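Local coordinates for protein FimX (Pseudomonas aeruginosa PAO1, PDB 3HV9) that belongs to the EAL family of bacterial proteins and is represented by its EAL domain, a modified alpha/beta (TIM-like) barrel, at residues S44-E49 against Y258-G263; K220-P225 against A239-I244. All coordinates share one frame; numbering follows the deposited sequence.

In the fold
Both contacts involve the same curled sheet of the EAL barrel, on the two sides of strand 30-39, which pairs with strand 46-54 and with strand 243-244. Interaction 2 is buried and lies within the sheet: two neighbouring parallel strands share main-chain hydrogen bonds and small apolar contacts. Interaction 1 is only partly buried. There the irregular C-terminal tail folds back on the beginning of strand 46-54, and aromatic rings, with one bond to a tyrosine hydroxyl, replace a backbone ladder. The centres lie about 14 Å apart, and along the chain interaction 2 is nested inside the long loop that interaction 1 closes.

Interaction 1: S44-E49 against Y258-G263; sequences SHENYE and YDFSSG
The tail 258-263 passes the start of strand 46-54 most closely at Glu-46 and Phe-260, whose CA atoms are 6.4 Å apart, and no backbone-to-backbone hydrogen bond joins the two segments. Phe-260 carries most of the contact. With CG anti to its own carbonyl carbon (chi1 -69°), it sends its ring across the strand, where Glu-46 CA sits 3.8 Å from the ring centroid in a CH-pi contact over one face. The aliphatic part of Glu-46 extends the same cover, CG lying 3.4 Å from Phe-260 CD2, so a residue with a long methylene stem suits a place at the edge of solvent. Tyr-258 CD1 lies over the centre of the opposite face, with an inverse gamma turn centred on Asp-259 between the two aromatic residues. At the ring edge, Phe-260 CZ meets Asn-47 O at 3.3 Å.

The same edge points at a face of Tyr-48, toward its rim, in an offset edge-to-face pair (centroids 5.1 Å apart, planes at 86°). The far end of Tyr-48 is polar: its OH accepts a bond from Tyr-258 N at 2.9 Å, so tyrosine can pack as an aromatic and still satisfy an amide of the irregular tail.

Within the barrel sheet of the EAL domain, strand 46-54 is held from both flanks, by strand 102-107 through Glu-46 and Tyr-48, and by strand 30-39 through Asn-47. Tyr-48 packs on Phe-34 and Leu-104, while Tyr-258 reaches over to Pro-36 and Ile-38 of strand 30-39.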
loop_
_atom_site.group_PDB
_atom_site.type_symbol
_atom_site.label_atom_id
_atom_site.label_comp_id
_atom_site.label_asym_id
_atom_site.label_seq_id
_atom_site.Cartn_x
_atom_site.Cartn_y
_atom_site.Cartn_z
ATOM N N SER A 44 -17.722 -6.440 -2.174
ATOM C CA SER A 44 -17.592 -7.410 -3.266
ATOM C C SER A 44 -16.175 -7.474 -3.856
ATOM O O SER A 44 -15.749 -8.515 -4.360
ATOM C CB SER A 44 -18.609 -7.099 -4.377
ATOM O OG SER A 44 -18.620 -5.711 -4.694
ATOM N N HIS A 45 -15.454 -6.358 -3.790
ATOM C CA HIS A 45 -14.151 -6.241 -4.437
ATOM C C HIS A 45 -13.151 -7.274 -3.909
ATOM O O HIS A 45 -13.217 -7.683 -2.759
ATOM C CB HIS A 45 -13.568 -4.829 -4.248
ATOM C CG HIS A 45 -14.399 -3.731 -4.836
ATOM N ND1 HIS A 45 -14.499 -3.517 -6.195
ATOM C CD2 HIS A 45 -15.145 -2.767 -4.247
ATOM C CE1 HIS A 45 -15.287 -2.481 -6.419
ATOM N NE2 HIS A 45 -15.687 -2.003 -5.253
ATOM N N GLU A 46 -12.239 -7.693 -4.776
ATOM C CA GLU A 46 -11.076 -8.471 -4.399
ATOM C C GLU A 46 -9.935 -7.496 -4.078
ATOM O O GLU A 46 -9.180 -7.109 -4.970
ATOM C CB GLU A 46 -10.669 -9.393 -5.559
ATOM C CG GLU A 46 -11.639 -10.533 -5.819
ATOM C CD GLU A 46 -11.217 -11.393 -6.996
ATOM O OE1 GLU A 46 -10.253 -11.013 -7.697
ATOM O OE2 GLU A 46 -11.848 -12.447 -7.220
ATOM N N ASN A 47 -9.836 -7.082 -2.813
ATOM C CA ASN A 47 -8.824 -6.127 -2.366
ATOM C C ASN A 47 -7.462 -6.756 -2.058
ATOM O O ASN A 47 -7.371 -7.656 -1.228
ATOM C CB ASN A 47 -9.315 -5.405 -1.108
ATOM C CG ASN A 47 -10.609 -4.633 -1.335
ATOM O OD1 ASN A 47 -11.655 -4.968 -0.778
ATOM N ND2 ASN A 47 -10.537 -3.596 -2.149
ATOM N N TYR A 48 -6.412 -6.267 -2.716
ATOM C CA TYR A 48 -5.049 -6.681 -2.414
ATOM C C TYR A 48 -4.158 -5.484 -2.172
ATOM O O TYR A 48 -4.269 -4.468 -2.870
ATOM C CB TYR A 48 -4.445 -7.408 -3.584
ATOM C CG TYR A 48 -4.979 -8.782 -3.883
ATOM C CD1 TYR A 48 -4.353 -9.909 -3.359
ATOM C CD2 TYR A 48 -6.064 -8.964 -4.737
ATOM C CE1 TYR A 48 -4.805 -11.194 -3.659
ATOM C CE2 TYR A 48 -6.526 -10.246 -5.055
ATOM C CZ TYR A 48 -5.885 -11.352 -4.509
ATOM O OH TYR A 48 -6.301 -12.622 -4.789
ATOM N N GLU A 49 -3.257 -5.611 -1.202
ATOM C CA GLU A 49 -2.187 -4.634 -1.022
ATOM C C GLU A 49 -1.003 -5.130 -1.824
ATOM O O GLU A 49 -0.689 -6.323 -1.791
ATOM C CB GLU A 49 -1.785 -4.515 0.448
ATOM C CG GLU A 49 -0.721 -3.435 0.710
ATOM C CD GLU A 49 -0.223 -3.448 2.142
ATOM O OE1 GLU A 49 -0.639 -4.357 2.903
ATOM O OE2 GLU A 49 0.573 -2.551 2.511
ATOM N N TYR A 258 -6.435 -15.482 -4.111
ATOM C CA TYR A 258 -7.163 -15.615 -2.853
ATOM C C TYR A 258 -8.653 -15.891 -3.076
ATOM O O TYR A 258 -9.273 -15.335 -3.979
ATOM C CB TYR A 258 -6.985 -14.374 -1.987
ATOM C CG TYR A 258 -7.580 -14.545 -0.613
ATOM C CD1 TYR A 258 -8.728 -13.860 -0.241
ATOM C CD2 TYR A 258 -7.006 -15.411 0.300
ATOM C CE1 TYR A 258 -9.284 -14.021 1.010
ATOM C CE2 TYR A 258 -7.551 -15.582 1.561
ATOM C CZ TYR A 258 -8.689 -14.892 1.909
ATOM O OH TYR A 258 -9.231 -15.064 3.162
ATOM N N ASP A 259 -9.224 -16.766 -2.257
ATOM C CA ASP A 259 -10.651 -17.024 -2.348
ATOM C C ASP A 259 -11.403 -16.060 -1.439
ATOM O O ASP A 259 -11.675 -16.350 -0.263
ATOM C CB ASP A 259 -10.976 -18.479 -2.005
ATOM C CG ASP A 259 -12.472 -18.792 -2.111
ATOM O OD1 ASP A 259 -13.244 -17.943 -2.608
ATOM O OD2 ASP A 259 -12.871 -19.896 -1.680
ATOM N N PHE A 260 -11.707 -14.892 -1.984
ATOM C CA PHE A 260 -12.485 -13.917 -1.250
ATOM C C PHE A 260 -13.900 -14.453 -1.162
ATOM O O PHE A 260 -14.430 -15.001 -2.140
ATOM C CB PHE A 260 -12.506 -12.599 -1.997
ATOM C CG PHE A 260 -11.186 -11.895 -2.032
ATOM C CD1 PHE A 260 -10.825 -11.028 -1.007
ATOM C CD2 PHE A 260 -10.322 -12.063 -3.108
ATOM C CE1 PHE A 260 -9.615 -10.349 -1.047
ATOM C CE2 PHE A 260 -9.117 -11.386 -3.158
ATOM C CZ PHE A 260 -8.762 -10.525 -2.129
ATOM N N SER A 261 -14.515 -14.308 0.003
ATOM C CA SER A 261 -15.928 -14.655 0.120
ATOM C C SER A 261 -16.682 -13.589 0.935
ATOM O O SER A 261 -16.562 -13.513 2.169
ATOM C CB SER A 261 -16.101 -16.064 0.701
ATOM O OG SER A 261 -17.399 -16.565 0.428
ATOM N N SER A 262 -17.449 -12.755 0.237
ATOM C CA SER A 262 -18.060 -11.587 0.866
ATOM C C SER A 262 -19.372 -11.161 0.190
ATOM O O SER A 262 -19.782 -9.993 0.278
ATOM C CB SER A 262 -17.064 -10.424 0.852
ATOM O OG SER A 262 -17.499 -9.373 1.693
ATOM N N GLY A 263 -20.029 -12.109 -0.475
ATOM C CA GLY A 263 -21.252 -11.821 -1.200
ATOM C C GLY A 263 -20.967 -11.257 -2.579
ATOM O O GLY A 263 -21.886 -10.921 -3.325
#

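Interaction 2: K220-P225 against A239-I244; sequences KLSIVP and AGATYI
The Tyr-243 ring is met in its plane, at the edge, by Leu-221 CD1 (4.0 Å from Tyr-243 CE2) and by Ser-222 O; residues 220-225 place no atom squarely over either face. These segments carry the two parallel strands, 221-224 and 243-244, of a beta-alpha-beta unit, linked through helix 230-239, within the barrel of the EAL domain. Ser-222 O takes Tyr-243 N at 2.8 Å, almost in line with its carbonyl bond, and Tyr-243 O in turn accepts Val-224 N at 2.9 Å.

On the face shared by Ile-223 and Tyr-243, Ile-223 CG1 packs against Tyr-243 CB, while the tyrosine hydroxyl hydrogen-bonds to Asp-43, which gives the polar end of this buried residue a partner. On the other face Val-224 and Ile-244 meet Leu-236 of the connecting helix; as beta-branched apolar residues they suit both an extended strand and the apolar layer between sheet and helix. That helix ends in a Schellman motif at Gly-240, whose positive phi (86°) a glycine adopts readily, and the chain then turns into the strand. Val-224 CG2 touches Ala-241 CB just beyond it. With chi1 at 61°, Ser-222 OG lies between its own N and carbonyl carbon and accepts Thr-242 N at 2.8 Å, N-H...O 160°.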
loop_
_atom_site.group_PDB
_atom_site.type_symbol
_atom_site.label_atom_id
_atom_site.label_comp_id
_atom_site.label_asym_id
_atom_site.label_seq_id
_atom_site.Cartn_x
_atom_site.Cartn_y
_atom_site.Cartn_z
ATOM N N LYS A 220 -15.005 6.663 7.980
ATOM C CA LYS A 220 -13.825 6.050 7.400
ATOM C C LYS A 220 -14.013 4.544 7.396
ATOM O O LYS A 220 -14.679 3.997 8.276
ATOM C CB LYS A 220 -12.577 6.432 8.190
ATOM C CG LYS A 220 -12.226 7.907 8.128
ATOM C CD LYS A 220 -12.332 8.415 6.696
ATOM C CE LYS A 220 -11.922 9.876 6.587
ATOM N NZ LYS A 220 -12.628 10.539 5.444
ATOM N N LEU A 221 -13.452 3.872 6.399
ATOM C CA LEU A 221 -13.407 2.415 6.437
ATOM C C LEU A 221 -12.130 1.964 7.142
ATOM O O LEU A 221 -11.027 2.338 6.751
ATOM C CB LEU A 221 -13.481 1.831 5.033
ATOM C CG LEU A 221 -14.682 2.296 4.221
ATOM C CD1 LEU A 221 -14.656 1.634 2.867
ATOM C CD2 LEU A 221 -15.972 1.968 4.962
ATOM N N SER A 222 -12.289 1.167 8.192
ATOM C CA SER A 222 -11.171 0.783 9.032
ATOM C C SER A 222 -10.504 -0.489 8.503
ATOM O O SER A 222 -11.184 -1.459 8.172
ATOM C CB SER A 222 -11.642 0.598 10.478
ATOM O OG SER A 222 -12.618 -0.434 10.578
ATOM N N ILE A 223 -9.176 -0.470 8.405
ATOM C CA ILE A 223 -8.411 -1.669 8.048
ATOM C C ILE A 223 -7.475 -2.027 9.188
ATOM O O ILE A 223 -6.616 -1.222 9.570
ATOM C CB ILE A 223 -7.571 -1.476 6.771
ATOM C CG1 ILE A 223 -8.467 -1.082 5.594
ATOM C CG2 ILE A 223 -6.814 -2.757 6.436
ATOM C CD1 ILE A 223 -7.738 -1.082 4.252
ATOM N N VAL A 224 -7.649 -3.220 9.749
ATOM C CA VAL A 224 -6.778 -3.655 10.849
ATOM C C VAL A 224 -5.894 -4.815 10.405
ATOM O O VAL A 224 -6.408 -5.885 10.055
ATOM C CB VAL A 224 -7.591 -4.043 12.097
ATOM C CG1 VAL A 224 -6.663 -4.441 13.260
ATOM C CG2 VAL A 224 -8.505 -2.895 12.507
ATOM N N PRO A 225 -4.562 -4.592 10.393
ATOM C CA PRO A 225 -3.526 -5.541 9.951
ATOM C C PRO A 225 -3.029 -6.447 11.088
ATOM O O PRO A 225 -3.509 -6.319 12.213
ATOM C CB PRO A 225 -2.373 -4.631 9.542
ATOM C CG PRO A 225 -2.664 -3.279 10.159
ATOM C CD PRO A 225 -3.968 -3.338 10.880
ATOM N N ALA A 239 -15.191 -5.852 17.452
ATOM C CA ALA A 239 -14.922 -4.418 17.562
ATOM C C ALA A 239 -15.437 -3.621 16.365
ATOM O O ALA A 239 -15.447 -2.385 16.388
ATOM C CB ALA A 239 -13.436 -4.176 17.744
ATOM N N GLY A 240 -15.835 -4.331 15.315
ATOM C CA GLY A 240 -16.469 -3.702 14.164
ATOM C C GLY A 240 -15.521 -3.162 13.106
ATOM O O GLY A 240 -15.799 -2.137 12.473
ATOM N N ALA A 241 -14.402 -3.854 12.911
ATOM C CA ALA A 241 -13.418 -3.461 11.917
ATOM C C ALA A 241 -14.020 -3.720 10.550
ATOM O O ALA A 241 -14.661 -4.741 10.334
ATOM C CB ALA A 241 -12.138 -4.278 12.106
ATOM N N THR A 242 -13.839 -2.812 9.605
ATOM C CA THR A 242 -14.487 -3.061 8.327
ATOM C C THR A 242 -13.663 -3.998 7.419
ATOM O O THR A 242 -14.228 -4.777 6.642
ATOM C CB THR A 242 -15.051 -1.745 7.651
ATOM O OG1 THR A 242 -14.962 -1.820 6.222
ATOM C CG2 THR A 242 -14.326 -0.536 8.137
ATOM N N TYR A 243 -12.338 -3.948 7.560
ATOM C CA TYR A 243 -11.434 -4.866 6.852
ATOM C C TYR A 243 -10.312 -5.333 7.781
ATOM O O TYR A 243 -9.911 -4.607 8.691
ATOM C CB TYR A 243 -10.777 -4.193 5.643
ATOM C CG TYR A 243 -11.708 -3.710 4.550
ATOM C CD1 TYR A 243 -12.045 -4.532 3.480
ATOM C CD2 TYR A 243 -12.213 -2.414 4.564
ATOM C CE1 TYR A 243 -12.884 -4.083 2.456
ATOM C CE2 TYR A 243 -13.053 -1.957 3.551
ATOM C CZ TYR A 243 -13.382 -2.792 2.501
ATOM O OH TYR A 243 -14.212 -2.334 1.495
ATOM N N ILE A 244 -9.796 -6.533 7.524
ATOM C CA ILE A 244 -8.644 -7.068 8.252
ATOM C C ILE A 244 -7.627 -7.710 7.292
ATOM O O ILE A 244 -7.959 -8.066 6.165
ATOM C CB ILE A 244 -9.066 -8.088 9.344
ATOM C CG1 ILE A 244 -9.954 -9.178 8.749
ATOM C CG2 ILE A 244 -9.763 -7.384 10.511
ATOM C CD1 ILE A 244 -10.254 -10.306 9.704
#